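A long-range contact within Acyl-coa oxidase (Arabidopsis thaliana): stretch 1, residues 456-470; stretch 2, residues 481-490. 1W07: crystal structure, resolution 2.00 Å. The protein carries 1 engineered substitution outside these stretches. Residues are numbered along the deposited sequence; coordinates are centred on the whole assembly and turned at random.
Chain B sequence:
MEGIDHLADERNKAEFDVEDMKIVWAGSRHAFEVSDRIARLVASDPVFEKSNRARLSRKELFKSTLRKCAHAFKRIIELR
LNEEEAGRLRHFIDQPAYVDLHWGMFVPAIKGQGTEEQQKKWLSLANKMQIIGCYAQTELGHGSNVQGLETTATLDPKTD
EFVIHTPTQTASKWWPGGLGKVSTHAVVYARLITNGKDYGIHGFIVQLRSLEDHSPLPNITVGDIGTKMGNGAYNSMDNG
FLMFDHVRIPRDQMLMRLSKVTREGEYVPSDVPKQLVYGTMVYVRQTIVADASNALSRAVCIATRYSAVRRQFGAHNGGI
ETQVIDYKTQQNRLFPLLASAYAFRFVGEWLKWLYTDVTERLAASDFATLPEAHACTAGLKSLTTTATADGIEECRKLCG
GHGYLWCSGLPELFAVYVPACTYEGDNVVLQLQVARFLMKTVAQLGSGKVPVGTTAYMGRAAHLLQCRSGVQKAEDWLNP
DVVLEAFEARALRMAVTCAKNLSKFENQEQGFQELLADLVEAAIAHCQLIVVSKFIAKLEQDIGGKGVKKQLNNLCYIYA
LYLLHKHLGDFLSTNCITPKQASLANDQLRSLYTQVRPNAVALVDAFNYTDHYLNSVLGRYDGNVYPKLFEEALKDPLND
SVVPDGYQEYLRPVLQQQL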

ATOM      1  N   ALA B 456     -12.521  20.798 -24.641  1.00 39.01           N
ATOM      2  CA  ALA B 456     -13.462  21.147 -25.697  1.00 39.66           C
ATOM      3  C   ALA B 456     -14.870  20.668 -25.359  1.00 39.14           C
ATOM      4  O   ALA B 456     -15.855  21.367 -25.610  1.00 38.08           O
ATOM      5  CB  ALA B 456     -13.005  20.543 -27.018  1.00 39.36           C
ATOM      6  N   TYR B 457     -14.964  19.477 -24.778  1.00 37.26           N
ATOM      7  CA  TYR B 457     -16.260  18.923 -24.421  1.00 35.51           C
ATOM      8  C   TYR B 457     -17.018  19.853 -23.496  1.00 37.33           C
ATOM      9  O   TYR B 457     -18.247  19.876 -23.495  1.00 39.32           O
ATOM     10  CB  TYR B 457     -16.081  17.558 -23.745  1.00 35.17           C
ATOM     11  CG  TYR B 457     -15.548  17.627 -22.324  1.00 32.70           C
ATOM     12  CD1 TYR B 457     -16.403  17.503 -21.227  1.00 31.81           C
ATOM     13  CD2 TYR B 457     -14.191  17.820 -22.079  1.00 32.87           C
ATOM     14  CE1 TYR B 457     -15.916  17.568 -19.914  1.00 30.83           C
ATOM     15  CE2 TYR B 457     -13.690  17.890 -20.771  1.00 33.16           C
ATOM     16  CZ  TYR B 457     -14.557  17.764 -19.695  1.00 32.80           C
ATOM     17  OH  TYR B 457     -14.059  17.856 -18.414  1.00 32.17           O
ATOM     18  N   MET B 458     -16.277  20.614 -22.701  1.00 39.53           N
ATOM     19  CA  MET B 458     -16.900  21.531 -21.755  1.00 42.66           C
ATOM     20  C   MET B 458     -17.682  22.599 -22.498  1.00 43.40           C
ATOM     21  O   MET B 458     -18.432  23.358 -21.892  1.00 43.59           O
ATOM     22  CB  MET B 458     -15.842  22.178 -20.856  1.00 42.19           C
ATOM     23  CG  MET B 458     -15.100  21.184 -19.966  1.00 43.38           C
ATOM     24  SD  MET B 458     -13.886  21.959 -18.879  1.00 42.36           S
ATOM     25  CE  MET B 458     -14.938  22.319 -17.430  1.00 35.96           C
ATOM     26  N   GLY B 459     -17.506  22.645 -23.815  1.00 44.59           N
ATOM     27  CA  GLY B 459     -18.216  23.615 -24.624  1.00 48.49           C
ATOM     28  C   GLY B 459     -19.597  23.108 -25.001  1.00 48.63           C
ATOM     29  O   GLY B 459     -20.542  23.884 -25.144  1.00 50.05           O
ATOM     30  N   ARG B 460     -19.713  21.793 -25.158  1.00 48.53           N
ATOM     31  CA  ARG B 460     -20.978  21.176 -25.523  1.00 47.21           C
ATOM     32  C   ARG B 460     -21.819  20.854 -24.294  1.00 47.81           C
ATOM     33  O   ARG B 460     -22.486  19.814 -24.239  1.00 47.23           O
ATOM     34  CB  ARG B 460     -20.723  19.901 -26.336  1.00 48.31           C
ATOM     35  CG  ARG B 460     -20.104  20.176 -27.697  1.00 50.09           C
ATOM     36  CD  ARG B 460     -19.881  18.911 -28.523  1.00 51.60           C
ATOM     37  NE  ARG B 460     -18.601  18.260 -28.251  1.00 52.86           N
ATOM     38  CZ  ARG B 460     -18.369  17.437 -27.233  1.00 52.64           C
ATOM     39  NH1 ARG B 460     -19.336  17.149 -26.370  1.00 52.91           N
ATOM     40  NH2 ARG B 460     -17.169  16.894 -27.084  1.00 51.04           N
ATOM     41  N   ALA B 461     -21.797  21.752 -23.313  1.00 46.28           N
ATOM     42  CA  ALA B 461     -22.557  21.579 -22.079  1.00 46.69           C
ATOM     43  C   ALA B 461     -24.062  21.508 -22.348  1.00 48.03           C
ATOM     44  O   ALA B 461     -24.850  21.177 -21.458  1.00 45.85           O
ATOM     45  CB  ALA B 461     -22.253  22.733 -21.123  1.00 46.98           C
ATOM     46  N   ALA B 462     -24.441  21.819 -23.585  1.00 49.00           N
ATOM     47  CA  ALA B 462     -25.837  21.809 -24.012  1.00 50.47           C
ATOM     48  C   ALA B 462     -26.501  20.463 -23.779  1.00 51.12           C
ATOM     49  O   ALA B 462     -27.300  20.314 -22.853  1.00 53.64           O
ATOM     50  CB  ALA B 462     -25.925  22.182 -25.489  1.00 49.46           C
ATOM     51  N   HIS B 463     -26.179  19.479 -24.618  1.00 51.72           N
ATOM     52  CA  HIS B 463     -26.764  18.150 -24.475  1.00 51.38           C
ATOM     53  C   HIS B 463     -26.105  17.353 -23.366  1.00 51.06           C
ATOM     54  O   HIS B 463     -26.713  16.435 -22.818  1.00 53.03           O
ATOM     55  CB  HIS B 463     -26.663  17.361 -25.781  1.00 52.87           C
ATOM     56  CG  HIS B 463     -27.955  17.292 -26.541  1.00 53.48           C
ATOM     57  ND1 HIS B 463     -29.135  16.887 -25.960  1.00 52.24           N
ATOM     58  CD2 HIS B 463     -28.246  17.569 -27.834  1.00 52.66           C
ATOM     59  CE1 HIS B 463     -30.101  16.917 -26.858  1.00 52.38           C
ATOM     60  NE2 HIS B 463     -29.589  17.327 -28.008  1.00 52.96           N
ATOM     61  N   LEU B 464     -24.865  17.702 -23.039  1.00 50.73           N
ATOM     62  CA  LEU B 464     -24.132  17.002 -21.991  1.00 49.29           C
ATOM     63  C   LEU B 464     -24.809  17.124 -20.632  1.00 49.62           C
ATOM     64  O   LEU B 464     -25.123  16.112 -20.001  1.00 49.97           O
ATOM     65  CB  LEU B 464     -22.690  17.516 -21.923  1.00 46.66           C
ATOM     66  CG  LEU B 464     -21.818  17.067 -23.106  1.00 45.49           C
ATOM     67  CD1 LEU B 464     -20.449  17.705 -23.017  1.00 45.24           C
ATOM     68  CD2 LEU B 464     -21.698  15.544 -23.121  1.00 44.48           C
ATOM     69  N   LEU B 465     -25.050  18.354 -20.183  1.00 49.33           N
ATOM     70  CA  LEU B 465     -25.695  18.574 -18.889  1.00 50.68           C
ATOM     71  C   LEU B 465     -27.183  18.250 -18.901  1.00 51.33           C
ATOM     72  O   LEU B 465     -27.918  18.636 -17.991  1.00 52.73           O
ATOM     73  CB  LEU B 465     -25.488  20.020 -18.429  1.00 50.32           C
ATOM     74  CG  LEU B 465     -24.127  20.342 -17.796  1.00 50.74           C
ATOM     75  CD1 LEU B 465     -24.073  21.819 -17.436  1.00 50.53           C
ATOM     76  CD2 LEU B 465     -23.912  19.476 -16.556  1.00 50.04           C
ATOM     77  N   GLN B 466     -27.626  17.535 -19.928  1.00 51.79           N
ATOM     78  CA  GLN B 466     -29.031  17.166 -20.033  1.00 52.13           C
ATOM     79  C   GLN B 466     -29.216  15.954 -20.939  1.00 51.68           C
ATOM     80  O   GLN B 466     -30.223  15.858 -21.644  1.00 51.67           O
ATOM     81  CB  GLN B 466     -29.838  18.351 -20.565  1.00 52.59           C
ATOM     82  N   CYS B 467     -28.255  15.028 -20.915  1.00 51.83           N
ATOM     83  CA  CYS B 467     -28.349  13.844 -21.760  1.00 50.43           C
ATOM     84  C   CYS B 467     -29.029  12.638 -21.148  1.00 50.94           C
ATOM     85  O   CYS B 467     -29.393  12.622 -19.975  1.00 52.12           O
ATOM     86  CB  CYS B 467     -26.977  13.396 -22.284  1.00 51.91           C
ATOM     87  SG  CYS B 467     -25.600  12.993 -21.145  1.00 56.71           S
ATOM     88  N   ARG B 468     -29.206  11.629 -21.988  1.00 50.08           N
ATOM     89  CA  ARG B 468     -29.832  10.385 -21.595  1.00 51.08           C
ATOM     90  C   ARG B 468     -29.298   9.310 -22.518  1.00 50.82           C
ATOM     91  O   ARG B 468     -29.788   9.141 -23.634  1.00 53.41           O
ATOM     92  CB  ARG B 468     -31.355  10.471 -21.729  1.00 52.50           C
ATOM     93  CG  ARG B 468     -32.042  11.249 -20.618  1.00 53.67           C
ATOM     94  CD  ARG B 468     -33.536  10.950 -20.590  1.00 55.79           C
ATOM     95  NE  ARG B 468     -34.195  11.566 -19.443  1.00 58.22           N
ATOM     96  CZ  ARG B 468     -35.465  11.348 -19.111  1.00 60.35           C
ATOM     97  NH1 ARG B 468     -36.215  10.527 -19.843  1.00 60.26           N
ATOM     98  NH2 ARG B 468     -35.990  11.945 -18.049  1.00 59.90           N
ATOM     99  N   SER B 469     -28.280   8.599 -22.052  1.00 49.82           N
ATOM    100  CA  SER B 469     -27.668   7.527 -22.821  1.00 46.99           C
ATOM    101  C   SER B 469     -28.739   6.635 -23.448  1.00 46.40           C
ATOM    102  O   SER B 469     -29.760   6.340 -22.821  1.00 46.35           O
ATOM    103  CB  SER B 469     -26.761   6.700 -21.907  1.00 45.15           C
ATOM    104  OG  SER B 469     -26.003   5.770 -22.650  1.00 45.03           O
ATOM    105  N   GLY B 470     -28.505   6.211 -24.686  1.00 44.96           N
ATOM    106  CA  GLY B 470     -29.465   5.362 -25.369  1.00 43.50           C
ATOM    107  C   GLY B 470     -29.254   3.888 -25.093  1.00 42.99           C
ATOM    108  O   GLY B 470     -29.935   3.038 -25.667  1.00 43.97           O
ATOM    109  N   ASP B 481     -18.654   6.464 -28.668  1.00 28.77           N
ATOM    110  CA  ASP B 481     -19.438   7.675 -28.443  1.00 28.59           C
ATOM    111  C   ASP B 481     -20.294   7.572 -27.180  1.00 27.31           C
ATOM    112  O   ASP B 481     -20.545   8.566 -26.499  1.00 24.57           O
ATOM    113  CB  ASP B 481     -20.334   7.953 -29.656  1.00 33.26           C
ATOM    114  CG  ASP B 481     -19.538   8.251 -30.901  1.00 36.15           C
ATOM    115  OD1 ASP B 481     -18.708   9.181 -30.850  1.00 40.83           O
ATOM    116  OD2 ASP B 481     -19.731   7.567 -31.928  1.00 42.67           O
ATOM    117  N   VAL B 482     -20.745   6.362 -26.877  1.00 23.68           N
ATOM    118  CA  VAL B 482     -21.572   6.156 -25.697  1.00 24.66           C
ATOM    119  C   VAL B 482     -20.706   6.312 -24.439  1.00 24.96           C
ATOM    120  O   VAL B 482     -21.130   6.891 -23.424  1.00 23.33           O
ATOM    121  CB  VAL B 482     -22.210   4.745 -25.703  1.00 22.11           C
ATOM    122  CG1 VAL B 482     -22.894   4.492 -24.393  1.00 20.55           C
ATOM    123  CG2 VAL B 482     -23.221   4.623 -26.865  1.00 23.15           C
ATOM    124  N   VAL B 483     -19.485   5.798 -24.509  1.00 25.17           N
ATOM    125  CA  VAL B 483     -18.575   5.884 -23.383  1.00 23.32           C
ATOM    126  C   VAL B 483     -18.107   7.317 -23.193  1.00 20.91           C
ATOM    127  O   VAL B 483     -18.183   7.848 -22.094  1.00 23.24           O
ATOM    128  CB  VAL B 483     -17.361   4.948 -23.592  1.00 23.15           C
ATOM    129  CG1 VAL B 483     -16.327   5.168 -22.484  1.00 18.14           C
ATOM    130  CG2 VAL B 483     -17.836   3.504 -23.596  1.00 17.56           C
ATOM    131  N   LEU B 484     -17.643   7.946 -24.267  1.00 22.33           N
ATOM    132  CA  LEU B 484     -17.160   9.316 -24.183  1.00 24.83           C
ATOM    133  C   LEU B 484     -18.221  10.256 -23.650  1.00 26.65           C
ATOM    134  O   LEU B 484     -17.943  11.090 -22.785  1.00 26.91           O
ATOM    135  CB  LEU B 484     -16.671   9.811 -25.547  1.00 26.39           C
ATOM    136  CG  LEU B 484     -15.292   9.332 -25.993  1.00 27.01           C
ATOM    137  CD1 LEU B 484     -15.001   9.826 -27.399  1.00 28.06           C
ATOM    138  CD2 LEU B 484     -14.241   9.852 -25.026  1.00 29.87           C
ATOM    139  N   GLU B 485     -19.439  10.128 -24.166  1.00 26.59           N
ATOM    140  CA  GLU B 485     -20.542  10.976 -23.729  1.00 28.26           C
ATOM    141  C   GLU B 485     -20.752  10.829 -22.231  1.00 26.78           C
ATOM    142  O   GLU B 485     -20.897  11.815 -21.514  1.00 26.66           O
ATOM    143  CB  GLU B 485     -21.830  10.600 -24.466  1.00 30.79           C
ATOM    144  CG  GLU B 485     -23.040  11.403 -24.025  1.00 33.64           C
ATOM    145  CD  GLU B 485     -24.319  10.942 -24.692  1.00 36.75           C
ATOM    146  OE1 GLU B 485     -24.675   9.749 -24.547  1.00 38.10           O
ATOM    147  OE2 GLU B 485     -24.970  11.771 -25.358  1.00 37.76           O
ATOM    148  N   ALA B 486     -20.772   9.589 -21.763  1.00 22.96           N
ATOM    149  CA  ALA B 486     -20.958   9.326 -20.342  1.00 21.89           C
ATOM    150  C   ALA B 486     -19.870   9.978 -19.488  1.00 20.30           C
ATOM    151  O   ALA B 486     -20.178  10.643 -18.499  1.00 18.66           O
ATOM    152  CB  ALA B 486     -20.977   7.837 -20.093  1.00 23.24           C
ATOM    153  N   PHE B 487     -18.601   9.790 -19.857  1.00 21.94           N
ATOM    154  CA  PHE B 487     -17.494  10.378 -19.089  1.00 21.89           C
ATOM    155  C   PHE B 487     -17.417  11.905 -19.187  1.00 22.15           C
ATOM    156  O   PHE B 487     -17.068  12.571 -18.215  1.00 23.06           O
ATOM    157  CB  PHE B 487     -16.151   9.777 -19.519  1.00 23.13           C
ATOM    158  CG  PHE B 487     -15.824   8.470 -18.842  1.00 22.08           C
ATOM    159  CD1 PHE B 487     -16.509   7.304 -19.172  1.00 21.96           C
ATOM    160  CD2 PHE B 487     -14.847   8.415 -17.854  1.00 22.48           C
ATOM    161  CE1 PHE B 487     -16.228   6.105 -18.524  1.00 19.38           C
ATOM    162  CE2 PHE B 487     -14.554   7.225 -17.201  1.00 21.84           C
ATOM    163  CZ  PHE B 487     -15.250   6.066 -17.537  1.00 23.36           C
ATOM    164  N   GLU B 488     -17.729  12.460 -20.355  1.00 22.93           N
ATOM    165  CA  GLU B 488     -17.689  13.913 -20.526  1.00 26.17           C
ATOM    166  C   GLU B 488     -18.791  14.545 -19.684  1.00 27.25           C
ATOM    167  O   GLU B 488     -18.558  15.513 -18.968  1.00 28.51           O
ATOM    168  CB  GLU B 488     -17.862  14.303 -22.000  1.00 25.61           C
ATOM    169  CG  GLU B 488     -16.759  13.803 -22.923  1.00 25.98           C
ATOM    170  CD  GLU B 488     -16.959  14.241 -24.360  1.00 28.59           C
ATOM    171  OE1 GLU B 488     -18.125  14.406 -24.769  1.00 31.51           O
ATOM    172  OE2 GLU B 488     -15.957  14.399 -25.089  1.00 30.94           O
ATOM    173  N   ALA B 489     -19.990  13.982 -19.762  1.00 28.56           N
ATOM    174  CA  ALA B 489     -21.116  14.486 -18.983  1.00 29.69           C
ATOM    175  C   ALA B 489     -20.835  14.411 -17.484  1.00 30.15           C
ATOM    176  O   ALA B 489     -21.067  15.365 -16.743  1.00 31.11           O
ATOM    177  CB  ALA B 489     -22.369  13.690 -19.309  1.00 31.83           C
ATOM    178  N   ARG B 490     -20.338  13.267 -17.036  1.00 26.88           N
ATOM    179  CA  ARG B 490     -20.027  13.073 -15.629  1.00 26.51           C
ATOM    180  C   ARG B 490     -19.010  14.096 -15.111  1.00 24.88           C
ATOM    181  O   ARG B 490     -19.179  14.663 -14.030  1.00 26.07           O
ATOM    182  CB  ARG B 490     -19.521  11.641 -15.418  1.00 26.96           C
ATOM    183  CG  ARG B 490     -18.910  11.379 -14.060  1.00 28.78           C
ATOM    184  CD  ARG B 490     -17.415  11.146 -14.191  1.00 29.62           C
ATOM    185  NE  ARG B 490     -16.797  10.744 -12.919  1.00 26.93           N
ATOM    186  CZ  ARG B 490     -15.640  10.091 -12.844  1.00 24.54           C
ATOM    187  NH1 ARG B 490     -14.990   9.762 -13.959  1.00 20.28           N
ATOM    188  NH2 ARG B 490     -15.135   9.762 -11.669  1.00 21.50           N
TER
HETATM  189  O   HOH W   1     -23.967   7.499 -23.040  1.00 24.75           O

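A helix often meets an irregular segment by offering one stripe of residues and letting long side chains cover the remaining distance, and this contact in acyl-CoA oxidase is an example. Stretch 2 is helical throughout; stretch 1 runs from a 3-10 segment through a short helix into loop. The backbones come nearest at Leu464 and Ala489, 4.9 Å between CA atoms, where the small methyl permits close approach: Ala489 CB lies 3.7 Å from Leu464 O, 4.3 Å from Leu464 CD2 and 3.8 Å from Cys467 SG. Leu464, with chi1 m and chi2 t, points its CA-to-CB bond sideways, yet this rotamer brings its end nearer the helix.

Glu488 also leaves its backbone sideways. With chi1 m and chi2 t, its extended chain carries the carboxylate to Arg460, forming a salt bridge with two weak hydrogen bonds, NH1 to OE1 and NH2 to OE2, each 3.4 Å. The arginine bends at chi3 (m), and OE1 lies near the guanidinium plane, but NH1 and NH2 lie off the carboxylate plane. Tyr457 (chi1 p) points CB toward the helix, 3.4 Å from Glu488 OE2.

Glu485 starts sideways, but chi1 t and chi2 t bring its end nearer. One water joins the stretches, accepting from Ser469 OG (2.7 Å from its O) and donating to Val482 O (2.9 Å) and Glu485 OE1 (2.8 Å).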